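Local coordinates for unsaturated glucuronyl hydrolase (Streptococcus agalactiae, PDB 2ZZR), which hydrolyses unsaturated disaccharides of chondroitin, hyaluronan and heparin, releasing the 4,5-unsaturated uronic acid, at residues E148-K153 / R195-N200. Sequence-based numbering, arbitrary orientation.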
# COMPACT_ATOMS: atom_id res chain seq x y z
N GLU A 148 8.12 -0.08 -19.32
CA GLU A 148 8.64 -1.19 -20.14
C GLU A 148 7.77 -2.45 -20.07
O GLU A 148 7.79 -3.28 -20.99
CB GLU A 148 10.07 -1.56 -19.73
CG GLU A 148 11.13 -0.50 -20.00
CD GLU A 148 12.49 -0.87 -19.41
OE1 GLU A 148 12.65 -2.01 -18.92
OE2 GLU A 148 13.39 -0.01 -19.43
N ARG A 149 7.00 -2.59 -18.99
CA ARG A 149 6.16 -3.78 -18.80
C ARG A 149 4.72 -3.62 -19.30
O ARG A 149 3.92 -4.54 -19.18
CB ARG A 149 6.20 -4.25 -17.34
CG ARG A 149 7.61 -4.54 -16.83
CD ARG A 149 7.59 -5.37 -15.55
NE ARG A 149 7.20 -6.77 -15.79
CZ ARG A 149 8.01 -7.71 -16.28
NH1 ARG A 149 9.27 -7.43 -16.59
NH2 ARG A 149 7.55 -8.94 -16.46
N TYR A 150 4.41 -2.46 -19.87
CA TYR A 150 3.06 -2.20 -20.38
C TYR A 150 2.74 -3.08 -21.59
O TYR A 150 3.54 -3.17 -22.52
CB TYR A 150 2.88 -0.73 -20.75
CG TYR A 150 1.50 -0.42 -21.31
CD1 TYR A 150 1.33 -0.07 -22.65
CD2 TYR A 150 0.37 -0.49 -20.50
CE1 TYR A 150 0.06 0.21 -23.16
CE2 TYR A 150 -0.90 -0.21 -21.00
CZ TYR A 150 -1.04 0.14 -22.33
OH TYR A 150 -2.29 0.42 -22.82
N GLN A 151 1.57 -3.70 -21.56
CA GLN A 151 1.07 -4.51 -22.66
C GLN A 151 -0.15 -3.85 -23.33
O GLN A 151 -1.20 -3.72 -22.70
CB GLN A 151 0.71 -5.91 -22.17
CG GLN A 151 1.89 -6.70 -21.59
CD GLN A 151 2.95 -7.08 -22.62
OE1 GLN A 151 4.02 -7.57 -22.27
NE2 GLN A 151 2.66 -6.84 -23.90
N GLU A 152 0.01 -3.46 -24.59
CA GLU A 152 -1.07 -2.85 -25.37
C GLU A 152 -2.28 -3.77 -25.52
O GLU A 152 -3.42 -3.30 -25.56
CB GLU A 152 -0.57 -2.42 -26.75
CG GLU A 152 0.31 -1.18 -26.73
CD GLU A 152 0.78 -0.77 -28.12
OE1 GLU A 152 1.59 0.19 -28.21
OE2 GLU A 152 0.36 -1.40 -29.12
N LYS A 153 -2.03 -5.07 -25.61
CA LYS A 153 -3.10 -6.06 -25.72
C LYS A 153 -3.64 -6.42 -24.33
O LYS A 153 -3.13 -7.34 -23.67
CB LYS A 153 -2.63 -7.29 -26.50
CG LYS A 153 -2.22 -6.96 -27.93
CD LYS A 153 -2.11 -8.21 -28.78
CE LYS A 153 -1.97 -7.87 -30.26
NZ LYS A 153 -3.23 -7.28 -30.80
N ARG A 195 0.28 8.82 -18.48
CA ARG A 195 -1.10 8.87 -17.99
C ARG A 195 -1.96 7.80 -18.66
O ARG A 195 -2.75 7.14 -18.00
CB ARG A 195 -1.70 10.27 -18.21
CG ARG A 195 -3.09 10.41 -17.59
CD ARG A 195 -3.69 11.81 -17.71
NE ARG A 195 -4.82 11.92 -16.79
CZ ARG A 195 -6.06 11.49 -17.05
NH1 ARG A 195 -6.34 10.95 -18.23
NH2 ARG A 195 -7.01 11.62 -16.14
N GLN A 196 -1.79 7.64 -19.98
CA GLN A 196 -2.54 6.63 -20.74
C GLN A 196 -2.33 5.23 -20.19
O GLN A 196 -3.30 4.49 -20.01
CB GLN A 196 -2.18 6.69 -22.22
CG GLN A 196 -2.72 7.93 -22.91
CD GLN A 196 -2.11 8.20 -24.29
OE1 GLN A 196 -1.03 7.69 -24.63
NE2 GLN A 196 -2.80 9.02 -25.08
N VAL A 197 -1.08 4.87 -19.91
CA VAL A 197 -0.77 3.56 -19.32
C VAL A 197 -1.40 3.41 -17.94
O VAL A 197 -2.01 2.37 -17.64
CB VAL A 197 0.76 3.33 -19.27
CG1 VAL A 197 1.11 2.15 -18.36
CG2 VAL A 197 1.30 3.10 -20.66
N ALA A 198 -1.27 4.44 -17.10
CA ALA A 198 -1.87 4.41 -15.76
C ALA A 198 -3.38 4.22 -15.81
O ALA A 198 -3.95 3.37 -15.10
CB ALA A 198 -1.50 5.67 -14.98
N VAL A 199 -4.04 5.00 -16.66
CA VAL A 199 -5.49 4.94 -16.79
C VAL A 199 -5.95 3.58 -17.32
O VAL A 199 -6.86 2.96 -16.75
CB VAL A 199 -6.01 6.10 -17.67
CG1 VAL A 199 -7.49 5.90 -18.00
CG2 VAL A 199 -5.78 7.42 -16.95
N ASN A 200 -5.31 3.12 -18.40
CA ASN A 200 -5.64 1.82 -19.00
C ASN A 200 -5.46 0.70 -17.99
O ASN A 200 -6.32 -0.17 -17.86
CB ASN A 200 -4.78 1.53 -20.23
CG ASN A 200 -5.17 2.36 -21.43
OD1 ASN A 200 -6.17 3.08 -21.40
ND2 ASN A 200 -4.38 2.28 -22.50
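Val197 meets Tyr150 with both of its methyl groups, each on a different part of the aromatic side chain. Val197 CG2 sits over the middle of one face of the Tyr150 ring, 3.6 Å from the ring centroid and only 12° off the ring normal, which makes a CH-pi contact. Val197 CG1 lies nearer the base of the ring, 3.5 Å from Tyr150 CD2, and also approaches CG. Val197 is buried, and its side chain also touches Leu182 of helix 180-189 and Ile157 of strand 156-157. One helical turn further on, Asn200 takes the polar end of the same tyrosine. Asn200 ND2 donates to Tyr150 OH at 2.8 Å, an almost straight bond with an N-H...O angle of 166°, and the hydroxyl oxygen lies close to the plane of the amide. The Tyr150 side chain leaves the strand toward the helix, and with CG anti to the backbone N (chi1 179°) its ring extends across to both residues. Val197 and Asn200 therefore divide the side chain between them, the valine methyls taking the ring and the amide taking the hydroxyl. The arrangement is that of a short two-stranded antiparallel hairpin, 150-151 with 156-157, laid against helix 192-209 at the periphery of the alpha barrel of this family 88 hydrolase, away from the substrate-binding residues.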